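Local coordinates for AlgX/AlgJ SGNH hydrolase-like domain-containing protein (Eubacterium siraeum, PDB 4NZK) that is of unknown function but, as a DHHW-family member of the SGNH hydrolase clan, may act as a hydrolase, at residues Val100-Val106 against Thr327-Met333; Arg281-Lys287 against Phe302-Cys308; Ile196-Val200 against Ala256-Thr262; His152-Ile157 against Leu168-Tyr172. One frame throughout, in Å; residues are numbered along the deposited sequence.

Contact 1: residues Val100-Val106 against Thr327-Met333; sequences VNVFNMV and TDVLFTM
Phe103 lies along the face it shares with Asp328 and Leu330: at chi1 m its CB is 3.8 Å from Leu330 CD1, and its ring-edge CE1 is 3.4 Å from Asp328 OD2. The extended strands 101-106 and 328-333 run parallel with axes 4.7 Å apart at 18°. The register is unshifted, from Asn101 beside Asp328 to Val106 beside Met333. Hydrogen bonds alternate across the seam: Asn101 N to Thr327 O (3.1 Å), Val329 N to Asn101 O (2.8 Å), Phe103 N to Val329 O (2.7 Å), Phe331 N to Phe103 O (2.9 Å), Met105 N to Phe331 O (2.8 Å), then a weak Met333 N to Met105 O (3.4 Å). On the other face, packed against helix 83-96, Val102 CG1 meets Phe331 CE1 at 3.8 Å; Val100 CG1 touches Val329 CG2 at 3.9 Å. Beta-branched valines suit such extended, buried positions. Near the strand starts, a water joins Asn101 ND2 (2.9 Å) to Asp328 OD2 (2.6 Å), and Asp328 also pairs with Arg281. Parallel pairing characterises the central sheet of alpha/beta folds. Its chemistry implies a seam held by backbone bonds between largely apolar faces, whose buried polar ends, Asn104 and Thr332, are met by Tyr85 and Glu294.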
loop_
_atom_site.group_PDB
_atom_site.type_symbol
_atom_site.label_atom_id
_atom_site.label_comp_id
_atom_site.label_asym_id
_atom_site.label_seq_id
_atom_site.Cartn_x
_atom_site.Cartn_y
_atom_site.Cartn_z
ATOM N N VAL A 100 12.784 17.538 6.582
ATOM C CA VAL A 100 11.728 16.552 6.488
ATOM C C VAL A 100 12.321 15.381 5.745
ATOM O O VAL A 100 12.771 15.528 4.622
ATOM C CB VAL A 100 10.505 17.129 5.740
ATOM C CG1 VAL A 100 9.441 16.075 5.592
ATOM C CG2 VAL A 100 9.956 18.354 6.501
ATOM N N ASN A 101 12.291 14.198 6.359
ATOM C CA ASN A 101 12.793 12.989 5.676
ATOM C C ASN A 101 11.701 12.427 4.814
ATOM O O ASN A 101 10.573 12.293 5.271
ATOM C CB ASN A 101 13.328 11.924 6.649
ATOM C CG ASN A 101 14.752 12.210 7.027
ATOM O OD1 ASN A 101 15.483 12.873 6.269
ATOM N ND2 ASN A 101 15.178 11.702 8.157
ATOM N N VAL A 102 12.056 12.153 3.553
ATOM C CA VAL A 102 11.105 11.617 2.571
ATOM C C VAL A 102 11.614 10.237 2.170
ATOM O O VAL A 102 12.807 10.070 1.860
ATOM C CB VAL A 102 11.016 12.517 1.348
ATOM C CG1 VAL A 102 10.021 11.975 0.324
ATOM C CG2 VAL A 102 10.631 13.960 1.786
ATOM N N PHE A 103 10.708 9.260 2.254
ATOM C CA PHE A 103 11.013 7.859 2.022
ATOM C C PHE A 103 10.169 7.373 0.843
ATOM O O PHE A 103 9.044 7.852 0.616
ATOM C CB PHE A 103 10.628 7.008 3.227
ATOM C CG PHE A 103 11.350 7.329 4.517
ATOM C CD1 PHE A 103 10.999 8.426 5.308
ATOM C CD2 PHE A 103 12.356 6.498 4.962
ATOM C CE1 PHE A 103 11.634 8.650 6.526
ATOM C CE2 PHE A 103 13.010 6.729 6.162
ATOM C CZ PHE A 103 12.658 7.816 6.934
ATOM N N ASN A 104 10.720 6.421 0.107
ATOM C CA ASN A 104 10.041 5.804 -1.019
ATOM C C ASN A 104 10.018 4.283 -0.811
ATOM O O ASN A 104 11.048 3.677 -0.549
ATOM C CB ASN A 104 10.866 6.070 -2.271
ATOM C CG ASN A 104 10.336 5.338 -3.477
ATOM O OD1 ASN A 104 9.199 5.529 -3.854
ATOM N ND2 ASN A 104 11.162 4.466 -4.065
HETATM N N MSE A 105 8.838 3.691 -0.953
HETATM C CA MSE A 105 8.699 2.220 -0.877
HETATM C C MSE A 105 7.717 1.750 -1.912
HETATM O O MSE A 105 6.502 1.778 -1.706
HETATM C CB MSE A 105 8.354 1.775 0.557
HETATM C CG MSE A 105 8.466 0.225 0.639
HETATM SE SE MSE A 105 8.294 -0.429 2.465
HETATM C CE MSE A 105 6.567 0.292 2.851
ATOM N N VAL A 106 8.257 1.357 -3.063
ATOM C CA VAL A 106 7.485 0.825 -4.158
ATOM C C VAL A 106 7.533 -0.683 -4.058
ATOM O O VAL A 106 8.617 -1.271 -3.965
ATOM C CB VAL A 106 7.984 1.324 -5.543
ATOM C CG1 VAL A 106 7.172 0.678 -6.664
ATOM C CG2 VAL A 106 7.877 2.847 -5.619
ATOM N N THR A 327 7.287 15.397 10.076
ATOM C CA THR A 327 8.726 15.114 10.183
ATOM C C THR A 327 9.209 14.066 9.167
ATOM O O THR A 327 10.410 14.029 8.813
ATOM C CB THR A 327 9.095 14.605 11.632
ATOM O OG1 THR A 327 8.360 13.415 11.964
ATOM C CG2 THR A 327 8.745 15.649 12.670
ATOM N N ASP A 328 8.287 13.191 8.746
ATOM C CA ASP A 328 8.585 12.060 7.887
ATOM C C ASP A 328 7.456 11.934 6.856
ATOM O O ASP A 328 6.278 12.024 7.205
ATOM C CB ASP A 328 8.601 10.749 8.698
ATOM C CG ASP A 328 9.702 10.711 9.754
ATOM O OD1 ASP A 328 9.492 11.209 10.899
ATOM O OD2 ASP A 328 10.792 10.196 9.414
ATOM N N VAL A 329 7.837 11.684 5.605
ATOM C CA VAL A 329 6.855 11.455 4.533
ATOM C C VAL A 329 7.198 10.129 3.878
ATOM O O VAL A 329 8.352 9.917 3.505
ATOM C CB VAL A 329 6.888 12.592 3.475
ATOM C CG1 VAL A 329 5.888 12.296 2.363
ATOM C CG2 VAL A 329 6.560 13.921 4.140
ATOM N N LEU A 330 6.193 9.272 3.701
ATOM C CA LEU A 330 6.361 8.030 2.994
ATOM C C LEU A 330 5.479 8.024 1.749
ATOM O O LEU A 330 4.280 8.169 1.840
ATOM C CB LEU A 330 5.973 6.866 3.908
ATOM C CG LEU A 330 5.956 5.500 3.248
ATOM C CD1 LEU A 330 7.335 5.085 2.757
ATOM C CD2 LEU A 330 5.412 4.472 4.224
ATOM N N PHE A 331 6.115 7.807 0.601
ATOM C CA PHE A 331 5.431 7.512 -0.646
ATOM C C PHE A 331 5.493 5.992 -0.815
ATOM O O PHE A 331 6.601 5.390 -0.822
ATOM C CB PHE A 331 6.148 8.142 -1.828
ATOM C CG PHE A 331 5.938 9.615 -1.928
ATOM C CD1 PHE A 331 6.752 10.489 -1.245
ATOM C CD2 PHE A 331 4.885 10.121 -2.654
ATOM C CE1 PHE A 331 6.563 11.863 -1.344
ATOM C CE2 PHE A 331 4.668 11.490 -2.741
ATOM C CZ PHE A 331 5.510 12.352 -2.075
ATOM N N THR A 332 4.320 5.374 -0.906
ATOM C CA THR A 332 4.272 3.940 -1.035
ATOM C C THR A 332 3.125 3.532 -1.928
ATOM O O THR A 332 2.018 4.034 -1.807
ATOM C CB THR A 332 4.236 3.273 0.350
ATOM O OG1 THR A 332 4.340 1.834 0.196
ATOM C CG2 THR A 332 3.003 3.609 1.139
HETATM N N MSE A 333 3.429 2.609 -2.836
HETATM C CA MSE A 333 2.471 2.159 -3.827
HETATM C C MSE A 333 3.008 0.971 -4.547
HETATM O O MSE A 333 4.188 0.640 -4.417
HETATM C CB MSE A 333 2.178 3.271 -4.829
HETATM C CG MSE A 333 3.396 3.928 -5.492
HETATM SE SE MSE A 333 2.585 5.457 -6.486
HETATM C CE MSE A 333 2.894 6.460 -4.817
HETATM O O HOH W 1 13.120 11.146 10.138
#

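Contact 2: residues Arg281-Lys287 against Phe302-Cys308; sequences RKLCIFK and FEEIYVC. With EDO (1,2-ethanediol), chain B.
Two parallel strands of the central sheet, 282-287 and 304-308, meet with axes 4.6 Å apart at 13°. Pairing runs from Lys282-Glu304 to Phe286-Cys308, with Glu303 an extra residue: Arg281 O accepts from Glu303 N (2.9 Å) and weakly from Glu304 N (3.4 Å). Bonds of 2.7-3.0 Å follow: Leu283 N to Glu304 O, Tyr306 N to Leu283 O, Ile285 N to Tyr306 O, Cys308 N to Ile285 O, Lys287 N to Cys308 O. Leu283 (t, p) sets CB over the Phe302 ring (chi1 m), 4.0 Å from its centroid, a CH-pi contact; Ile285 CD1 packs on Ile305 CG2 at 3.7 Å. On the other face small Cys308 has CB 3.6 Å from Phe286 CD1. Where the strands begin, partly exposed Lys282 NZ makes a long salt bridge to Glu304 OE2 (3.9 Å). Lys287 (p, p) NZ hydrogen-bonds O1 and O2 of 1,2-ethanediol (2.9 Å each), probably from the crystallisation liquor, and meets Asn292, Asp309 and Asp267. Helix 317-323 covers the cysteines; strands 328-334 and 270-275 flank the pair.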
loop_
_atom_site.group_PDB
_atom_site.type_symbol
_atom_site.label_atom_id
_atom_site.label_comp_id
_atom_site.label_asym_id
_atom_site.label_seq_id
_atom_site.Cartn_x
_atom_site.Cartn_y
_atom_site.Cartn_z
ATOM N N ARG A 281 7.348 12.063 16.393
ATOM C CA ARG A 281 7.447 11.689 14.971
ATOM C C ARG A 281 6.067 11.753 14.353
ATOM O O ARG A 281 5.129 11.103 14.824
ATOM C CB ARG A 281 8.051 10.292 14.822
ATOM C CG ARG A 281 9.435 10.129 15.412
ATOM C CD ARG A 281 10.529 10.845 14.607
ATOM N NE ARG A 281 10.727 10.243 13.295
ATOM C CZ ARG A 281 11.450 9.149 13.060
ATOM N NH1 ARG A 281 12.075 8.492 14.047
ATOM N NH2 ARG A 281 11.545 8.688 11.818
ATOM N N LYS A 282 5.949 12.539 13.283
ATOM C CA LYS A 282 4.675 12.794 12.626
ATOM C C LYS A 282 4.823 12.435 11.161
ATOM O O LYS A 282 5.570 13.078 10.439
ATOM C CB LYS A 282 4.236 14.256 12.829
ATOM C CG LYS A 282 4.051 14.613 14.307
ATOM C CD LYS A 282 3.632 16.053 14.522
ATOM C CE LYS A 282 3.489 16.354 16.000
ATOM N NZ LYS A 282 2.966 17.730 16.200
ATOM N N LEU A 283 4.097 11.408 10.750
ATOM C CA LEU A 283 4.246 10.803 9.439
ATOM C C LEU A 283 3.103 11.214 8.543
ATOM O O LEU A 283 1.935 11.216 8.955
ATOM C CB LEU A 283 4.205 9.268 9.595
ATOM C CG LEU A 283 4.240 8.421 8.333
ATOM C CD1 LEU A 283 5.562 8.611 7.620
ATOM C CD2 LEU A 283 3.990 6.967 8.704
ATOM N N CYS A 284 3.428 11.548 7.309
ATOM C CA CYS A 284 2.405 11.679 6.281
ATOM C C CYS A 284 2.682 10.606 5.233
ATOM O O CYS A 284 3.822 10.448 4.781
ATOM C CB CYS A 284 2.490 13.056 5.637
ATOM S SG CYS A 284 1.148 13.405 4.504
ATOM N N ILE A 285 1.648 9.851 4.888
ATOM C CA ILE A 285 1.736 8.806 3.883
ATOM C C ILE A 285 0.982 9.260 2.645
ATOM O O ILE A 285 -0.167 9.705 2.727
ATOM C CB ILE A 285 1.110 7.492 4.348
ATOM C CG1 ILE A 285 1.708 7.051 5.669
ATOM C CG2 ILE A 285 1.277 6.409 3.299
ATOM C CD1 ILE A 285 0.796 6.112 6.408
ATOM N N PHE A 286 1.655 9.202 1.518
ATOM C CA PHE A 286 1.058 9.443 0.228
ATOM C C PHE A 286 1.088 8.127 -0.498
ATOM O O PHE A 286 2.140 7.586 -0.788
ATOM C CB PHE A 286 1.820 10.499 -0.544
ATOM C CG PHE A 286 1.660 11.880 0.030
ATOM C CD1 PHE A 286 0.430 12.511 0.023
ATOM C CD2 PHE A 286 2.762 12.547 0.550
ATOM C CE1 PHE A 286 0.300 13.780 0.549
ATOM C CE2 PHE A 286 2.618 13.808 1.095
ATOM C CZ PHE A 286 1.384 14.405 1.083
ATOM N N LYS A 287 -0.090 7.591 -0.767
ATOM C CA LYS A 287 -0.181 6.210 -1.206
ATOM C C LYS A 287 -1.178 5.967 -2.323
ATOM O O LYS A 287 -1.960 6.839 -2.685
ATOM C CB LYS A 287 -0.538 5.338 0.029
ATOM C CG LYS A 287 -1.729 5.792 0.890
ATOM C CD LYS A 287 -3.052 5.515 0.242
ATOM C CE LYS A 287 -4.237 5.902 1.102
ATOM N NZ LYS A 287 -5.483 5.470 0.410
ATOM N N PHE A 302 4.552 5.974 15.631
ATOM C CA PHE A 302 4.454 7.395 15.351
ATOM C C PHE A 302 3.431 8.048 16.249
ATOM O O PHE A 302 2.418 7.442 16.570
ATOM C CB PHE A 302 4.076 7.611 13.867
ATOM C CG PHE A 302 5.170 7.214 12.912
ATOM C CD1 PHE A 302 6.134 8.139 12.561
ATOM C CD2 PHE A 302 5.275 5.931 12.418
ATOM C CE1 PHE A 302 7.198 7.796 11.737
ATOM C CE2 PHE A 302 6.328 5.571 11.588
ATOM C CZ PHE A 302 7.295 6.514 11.231
ATOM N N GLU A 303 3.672 9.319 16.584
ATOM C CA GLU A 303 2.758 10.121 17.378
ATOM C C GLU A 303 1.534 10.549 16.562
ATOM O O GLU A 303 0.405 10.560 17.072
ATOM C CB GLU A 303 3.495 11.357 17.931
ATOM C CG GLU A 303 2.607 12.212 18.825
ATOM C CD GLU A 303 3.298 13.365 19.555
ATOM O OE1 GLU A 303 4.514 13.281 19.883
ATOM O OE2 GLU A 303 2.584 14.367 19.849
ATOM N N GLU A 304 1.772 10.937 15.303
ATOM C CA GLU A 304 0.676 11.284 14.394
ATOM C C GLU A 304 0.946 10.670 13.050
ATOM O O GLU A 304 2.105 10.550 12.632
ATOM C CB GLU A 304 0.496 12.813 14.203
ATOM C CG GLU A 304 0.180 13.584 15.469
ATOM C CD GLU A 304 -0.058 15.072 15.265
ATOM O OE1 GLU A 304 0.045 15.631 14.133
ATOM O OE2 GLU A 304 -0.349 15.706 16.286
ATOM N N ILE A 305 -0.141 10.264 12.399
ATOM C CA ILE A 305 -0.098 9.734 11.056
ATOM C C ILE A 305 -1.174 10.390 10.232
ATOM O O ILE A 305 -2.337 10.371 10.610
ATOM C CB ILE A 305 -0.268 8.204 11.016
ATOM C CG1 ILE A 305 0.798 7.503 11.876
ATOM C CG2 ILE A 305 -0.151 7.681 9.594
ATOM C CD1 ILE A 305 0.325 6.212 12.462
ATOM N N TYR A 306 -0.782 10.936 9.094
ATOM C CA TYR A 306 -1.738 11.484 8.126
ATOM C C TYR A 306 -1.724 10.580 6.903
ATOM O O TYR A 306 -0.686 10.314 6.343
ATOM C CB TYR A 306 -1.364 12.915 7.720
ATOM C CG TYR A 306 -1.424 13.896 8.868
ATOM C CD1 TYR A 306 -0.436 13.907 9.836
ATOM C CD2 TYR A 306 -2.443 14.830 8.959
ATOM C CE1 TYR A 306 -0.481 14.794 10.898
ATOM C CE2 TYR A 306 -2.484 15.738 10.016
ATOM C CZ TYR A 306 -1.493 15.715 10.965
ATOM O OH TYR A 306 -1.547 16.590 12.021
ATOM N N VAL A 307 -2.901 10.131 6.504
ATOM C CA VAL A 307 -3.040 9.163 5.432
ATOM C C VAL A 307 -3.738 9.851 4.265
ATOM O O VAL A 307 -4.905 10.259 4.373
ATOM C CB VAL A 307 -3.839 7.917 5.831
ATOM C CG1 VAL A 307 -3.719 6.860 4.735
ATOM C CG2 VAL A 307 -3.366 7.359 7.152
ATOM N N CYS A 308 -3.006 9.971 3.167
ATOM C CA CYS A 308 -3.456 10.657 1.971
ATOM C C CYS A 308 -3.256 9.801 0.736
ATOM O O CYS A 308 -2.277 9.087 0.622
ATOM C CB CYS A 308 -2.614 11.907 1.787
ATOM S SG CYS A 308 -2.553 13.036 3.215
HETATM C C1 EDO B . -7.608 6.717 3.370
HETATM O O1 EDO B . -7.312 5.507 2.691
HETATM C C2 EDO B . -6.880 7.936 2.773
HETATM O O2 EDO B . -6.869 7.872 1.352
HETATM O O HOH W 2 0.654 18.168 14.085
HETATM O O HOH W 3 3.143 17.034 19.270
#

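Contact 3: residues Ile196-Val200 against Ala256-Thr262; sequences IEGFV and ASGAYST
Apolar packing dominates where the chain corner at Gly198 meets the 3-10 segment 256-262. Ile196, chi1 m, points toward that segment: CG2 lies 4.1 Å from Ala256 CB, and CD1 lies 3.9 Å from Ala259 CB and 3.8 Å from Thr262 OG1. The aromatic contact belongs to Phe199, whose chi1 t carries the ring over Ala259; Ala259 CB stands 3.8 Å from the ring centroid, a CH-pi contact to the face. A methyl suits this close approach. Polar links are indirect: a water donates to Val200 O and to Ser257 O, 2.7 Å each. Inside the 3-10 segment, Ala259 N bonds Ala256 O (3.1 Å), and Thr262 OG1 donates to Ala259 O (2.6 Å), turning its hydroxyl back on the main chain. Gly198 has phi 70°, a conformation glycine adopts readily, and thereby makes the corner. Strand 218-224 pairs with 192-199 and adds Phe220, edge-to-face with Phe199, while Tyr260 stacks on His164 of the family's Asp-His-His-Trp motif, in the loop before helix 167-180.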
loop_
_atom_site.group_PDB
_atom_site.type_symbol
_atom_site.label_atom_id
_atom_site.label_comp_id
_atom_site.label_asym_id
_atom_site.label_seq_id
_atom_site.Cartn_x
_atom_site.Cartn_y
_atom_site.Cartn_z
ATOM N N ILE A 196 -11.508 -12.671 8.270
ATOM C CA ILE A 196 -12.686 -12.614 7.403
ATOM C C ILE A 196 -12.554 -13.765 6.421
ATOM O O ILE A 196 -11.632 -13.785 5.579
ATOM C CB ILE A 196 -12.817 -11.272 6.650
ATOM C CG1 ILE A 196 -12.913 -10.096 7.650
ATOM C CG2 ILE A 196 -14.025 -11.277 5.690
ATOM C CD1 ILE A 196 -12.818 -8.724 7.051
ATOM N N GLU A 197 -13.495 -14.702 6.494
ATOM C CA GLU A 197 -13.501 -15.834 5.599
ATOM C C GLU A 197 -14.321 -15.495 4.351
ATOM O O GLU A 197 -15.138 -14.562 4.360
ATOM C CB GLU A 197 -14.102 -17.063 6.285
ATOM C CG GLU A 197 -13.335 -17.519 7.518
ATOM C CD GLU A 197 -11.991 -18.162 7.198
ATOM O OE1 GLU A 197 -11.648 -18.329 5.994
ATOM O OE2 GLU A 197 -11.240 -18.489 8.165
ATOM N N GLY A 198 -14.041 -16.220 3.281
ATOM C CA GLY A 198 -14.815 -16.106 2.052
ATOM C C GLY A 198 -14.608 -14.785 1.319
ATOM O O GLY A 198 -15.543 -14.253 0.703
ATOM N N PHE A 199 -13.374 -14.283 1.327
ATOM C CA PHE A 199 -13.053 -13.052 0.623
ATOM C C PHE A 199 -12.706 -13.311 -0.841
ATOM O O PHE A 199 -11.737 -13.979 -1.159
ATOM C CB PHE A 199 -11.860 -12.374 1.296
ATOM C CG PHE A 199 -11.337 -11.144 0.590
ATOM C CD1 PHE A 199 -12.194 -10.166 0.070
ATOM C CD2 PHE A 199 -9.970 -10.912 0.515
ATOM C CE1 PHE A 199 -11.684 -9.028 -0.552
ATOM C CE2 PHE A 199 -9.470 -9.775 -0.106
ATOM C CZ PHE A 199 -10.327 -8.834 -0.634
ATOM N N VAL A 200 -13.518 -12.777 -1.736
ATOM C CA VAL A 200 -13.214 -12.792 -3.159
ATOM C C VAL A 200 -12.996 -11.329 -3.526
ATOM O O VAL A 200 -13.923 -10.490 -3.453
ATOM C CB VAL A 200 -14.372 -13.354 -3.973
ATOM C CG1 VAL A 200 -14.095 -13.251 -5.461
ATOM C CG2 VAL A 200 -14.663 -14.794 -3.599
ATOM N N ALA A 256 -17.887 -9.392 3.503
ATOM C CA ALA A 256 -16.702 -10.173 3.091
ATOM C C ALA A 256 -16.074 -9.656 1.788
ATOM O O ALA A 256 -14.857 -9.550 1.693
ATOM C CB ALA A 256 -17.032 -11.661 2.986
ATOM N N SER A 257 -16.896 -9.319 0.792
ATOM C CA SER A 257 -16.370 -8.771 -0.481
ATOM C C SER A 257 -15.579 -7.450 -0.296
ATOM O O SER A 257 -14.695 -7.095 -1.102
ATOM C CB SER A 257 -17.520 -8.555 -1.470
ATOM O OG SER A 257 -18.453 -7.608 -0.953
ATOM N N GLY A 258 -15.916 -6.708 0.751
ATOM C CA GLY A 258 -15.267 -5.455 1.040
ATOM C C GLY A 258 -14.122 -5.556 2.036
ATOM O O GLY A 258 -13.704 -4.544 2.586
ATOM N N ALA A 259 -13.578 -6.761 2.232
ATOM C CA ALA A 259 -12.583 -6.960 3.270
ATOM C C ALA A 259 -11.455 -5.963 3.228
ATOM O O ALA A 259 -10.996 -5.485 4.281
ATOM C CB ALA A 259 -12.012 -8.364 3.226
ATOM N N TYR A 260 -10.936 -5.676 2.040
ATOM C CA TYR A 260 -9.782 -4.755 1.978
ATOM C C TYR A 260 -10.146 -3.339 2.408
ATOM O O TYR A 260 -9.304 -2.600 2.924
ATOM C CB TYR A 260 -9.096 -4.763 0.603
ATOM C CG TYR A 260 -7.718 -4.135 0.632
ATOM C CD1 TYR A 260 -6.632 -4.854 1.095
ATOM C CD2 TYR A 260 -7.507 -2.788 0.253
ATOM C CE1 TYR A 260 -5.354 -4.289 1.150
ATOM C CE2 TYR A 260 -6.237 -2.218 0.305
ATOM C CZ TYR A 260 -5.164 -2.988 0.763
ATOM O OH TYR A 260 -3.903 -2.436 0.810
ATOM N N SER A 261 -11.429 -2.988 2.254
ATOM C CA SER A 261 -11.918 -1.682 2.664
ATOM C C SER A 261 -12.118 -1.588 4.181
ATOM O O SER A 261 -12.531 -0.576 4.692
ATOM C CB SER A 261 -13.199 -1.309 1.904
ATOM O OG SER A 261 -12.878 -1.087 0.558
ATOM N N THR A 262 -11.850 -2.671 4.902
ATOM C CA THR A 262 -11.770 -2.598 6.365
ATOM C C THR A 262 -10.851 -1.432 6.802
ATOM O O THR A 262 -11.091 -0.784 7.813
ATOM C CB THR A 262 -11.241 -3.921 6.938
ATOM O OG1 THR A 262 -12.135 -4.978 6.572
ATOM C CG2 THR A 262 -11.087 -3.856 8.435
HETATM O O HOH W 4 -14.498 -7.869 -3.660
#

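Contact 4: residues His152-Ile157 against Leu168-Tyr172; sequences HTNEYI and LGAYY
A His-carboxylate hydrogen bond, built on a type I beta turn from His152 to Glu155, is pressed against the first turns of helix 167-180. The turn closes with Glu155 N to His152 O (3.0 Å), which brings both side chains to the same side, each at chi1 m and pointing toward the helix. Glu155, with chi2 t, uses its two oxygens separately: OE2 accepts from His152 ND1 (2.6 Å), and OE1 accepts from Tyr172 OH (2.5 Å). Tyr172, chi1 m, lays its ring face-to-face on the imidazole, centroids 3.5 Å apart and planes at 5°. Flat rings suit this stacking, and a carboxylate suits two donors, so the three residues form a compact polar cluster. Beside the Tyr172 ring edge, Ile157 has chi1 p, and its CG2 touches both Leu168 CG and Tyr172 CD2, 4.0 Å from each. Leu168, chi1 t and chi2 p, faces the loop, and its CD2 comes 3.7 Å from Glu155 OE1. Tyr156, chi1 t, has its hydroxyl hydrogen-bonded to Asp218 instead. The backbones meet closest at Gly169, whose CA makes a CA-H...O contact of 3.5 Å with Ile157 O; an ideal CB there would lie only 2.4 Å from that same Ile157 O.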
loop_
_atom_site.group_PDB
_atom_site.type_symbol
_atom_site.label_atom_id
_atom_site.label_comp_id
_atom_site.label_asym_id
_atom_site.label_seq_id
_atom_site.Cartn_x
_atom_site.Cartn_y
_atom_site.Cartn_z
ATOM N N HIS A 152 9.646 -13.821 2.665
ATOM C CA HIS A 152 8.498 -14.377 3.355
ATOM C C HIS A 152 7.476 -14.977 2.421
ATOM O O HIS A 152 6.281 -15.108 2.767
ATOM C CB HIS A 152 7.874 -13.302 4.242
ATOM C CG HIS A 152 8.781 -12.871 5.330
ATOM N ND1 HIS A 152 9.015 -13.645 6.452
ATOM C CD2 HIS A 152 9.566 -11.777 5.456
ATOM C CE1 HIS A 152 9.883 -13.029 7.237
ATOM N NE2 HIS A 152 10.261 -11.909 6.636
ATOM N N THR A 153 7.938 -15.381 1.247
ATOM C CA THR A 153 7.007 -15.893 0.224
ATOM C C THR A 153 6.354 -17.245 0.577
ATOM O O THR A 153 5.350 -17.624 -0.011
ATOM C CB THR A 153 7.663 -15.972 -1.153
ATOM O OG1 THR A 153 8.852 -16.759 -1.083
ATOM C CG2 THR A 153 7.940 -14.579 -1.674
ATOM N N ASN A 154 6.923 -17.996 1.514
ATOM C CA ASN A 154 6.257 -19.190 1.987
ATOM C C ASN A 154 5.057 -18.932 2.877
ATOM O O ASN A 154 4.276 -19.860 3.176
ATOM C CB ASN A 154 7.251 -20.104 2.698
ATOM C CG ASN A 154 8.261 -20.720 1.747
ATOM O OD1 ASN A 154 7.990 -20.916 0.553
ATOM N ND2 ASN A 154 9.391 -21.083 2.272
ATOM N N GLU A 155 4.909 -17.683 3.323
ATOM C CA GLU A 155 3.814 -17.279 4.147
ATOM C C GLU A 155 2.662 -16.721 3.300
ATOM O O GLU A 155 2.804 -16.525 2.094
ATOM C CB GLU A 155 4.286 -16.254 5.177
ATOM C CG GLU A 155 5.385 -16.781 6.111
ATOM C CD GLU A 155 6.096 -15.670 6.822
ATOM O OE1 GLU A 155 5.401 -14.780 7.364
ATOM O OE2 GLU A 155 7.357 -15.662 6.790
ATOM N N TYR A 156 1.520 -16.467 3.927
ATOM C CA TYR A 156 0.316 -16.012 3.207
ATOM C C TYR A 156 0.361 -14.470 3.158
ATOM O O TYR A 156 -0.442 -13.762 3.771
ATOM C CB TYR A 156 -0.919 -16.523 3.931
ATOM C CG TYR A 156 -2.244 -16.507 3.188
ATOM C CD1 TYR A 156 -2.416 -15.859 1.963
ATOM C CD2 TYR A 156 -3.339 -17.137 3.742
ATOM C CE1 TYR A 156 -3.645 -15.872 1.308
ATOM C CE2 TYR A 156 -4.562 -17.156 3.102
ATOM C CZ TYR A 156 -4.716 -16.523 1.888
ATOM O OH TYR A 156 -5.962 -16.566 1.298
ATOM N N ILE A 157 1.305 -13.979 2.363
ATOM C CA ILE A 157 1.587 -12.553 2.296
ATOM C C ILE A 157 0.801 -11.839 1.205
ATOM O O ILE A 157 0.590 -10.617 1.265
ATOM C CB ILE A 157 3.092 -12.247 2.136
ATOM C CG1 ILE A 157 3.716 -13.074 1.022
ATOM C CG2 ILE A 157 3.780 -12.464 3.487
ATOM C CD1 ILE A 157 5.036 -12.491 0.546
ATOM N N LEU A 168 -0.508 -9.342 6.208
ATOM C CA LEU A 168 0.800 -9.877 6.627
ATOM C C LEU A 168 1.912 -9.366 5.701
ATOM O O LEU A 168 3.004 -9.074 6.153
ATOM C CB LEU A 168 0.765 -11.404 6.673
ATOM C CG LEU A 168 2.065 -12.154 7.060
ATOM C CD1 LEU A 168 2.518 -11.780 8.450
ATOM C CD2 LEU A 168 1.933 -13.656 6.937
ATOM N N GLY A 169 1.641 -9.328 4.398
ATOM C CA GLY A 169 2.596 -8.770 3.442
ATOM C C GLY A 169 2.872 -7.314 3.765
ATOM O O GLY A 169 4.034 -6.872 3.791
ATOM N N ALA A 170 1.810 -6.558 4.013
ATOM C CA ALA A 170 1.956 -5.138 4.334
ATOM C C ALA A 170 2.767 -4.954 5.593
ATOM O O ALA A 170 3.514 -3.973 5.698
ATOM C CB ALA A 170 0.612 -4.483 4.475
ATOM N N TYR A 171 2.611 -5.862 6.567
ATOM C CA TYR A 171 3.409 -5.799 7.785
ATOM C C TYR A 171 4.891 -5.877 7.499
ATOM O O TYR A 171 5.684 -5.113 8.083
ATOM C CB TYR A 171 3.030 -6.951 8.734
ATOM C CG TYR A 171 3.901 -7.071 9.945
ATOM C CD1 TYR A 171 3.748 -6.199 11.032
ATOM C CD2 TYR A 171 4.922 -7.998 9.997
ATOM C CE1 TYR A 171 4.571 -6.292 12.167
ATOM C CE2 TYR A 171 5.750 -8.110 11.142
ATOM C CZ TYR A 171 5.577 -7.245 12.210
ATOM O OH TYR A 171 6.359 -7.373 13.366
ATOM N N TYR A 172 5.305 -6.811 6.640
ATOM C CA TYR A 172 6.741 -6.904 6.342
ATOM C C TYR A 172 7.293 -5.657 5.658
ATOM O O TYR A 172 8.440 -5.278 5.891
ATOM C CB TYR A 172 7.059 -8.135 5.548
ATOM C CG TYR A 172 6.921 -9.403 6.363
ATOM C CD1 TYR A 172 7.681 -9.607 7.511
ATOM C CD2 TYR A 172 6.025 -10.387 6.005
ATOM C CE1 TYR A 172 7.532 -10.773 8.281
ATOM C CE2 TYR A 172 5.874 -11.539 6.755
ATOM C CZ TYR A 172 6.643 -11.744 7.883
ATOM O OH TYR A 172 6.534 -12.925 8.610
#

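Contacts 1 and 2 belong to one sheet: strands 328-334 and 282-287 are neighbours in it, and Leu330 N bonds Cys284 O at 2.9 Å, probably, so the two buried pairings form a continuous core. Contacts 3 and 4 are only partly buried and touch neither. Contact 3 lies on the opposite side of the chain's centre from contact 1, with their centres about 28 Å apart; contact 4 has its centre about 18 Å from that of contact 3. The chemistry follows place: regular backbone bonding in the sheet, but side-chain packing with a water bridge in contact 3, and carboxylate hydrogen bonds and a ring stack in contact 4. Along the chain, contact 1 encloses all the others.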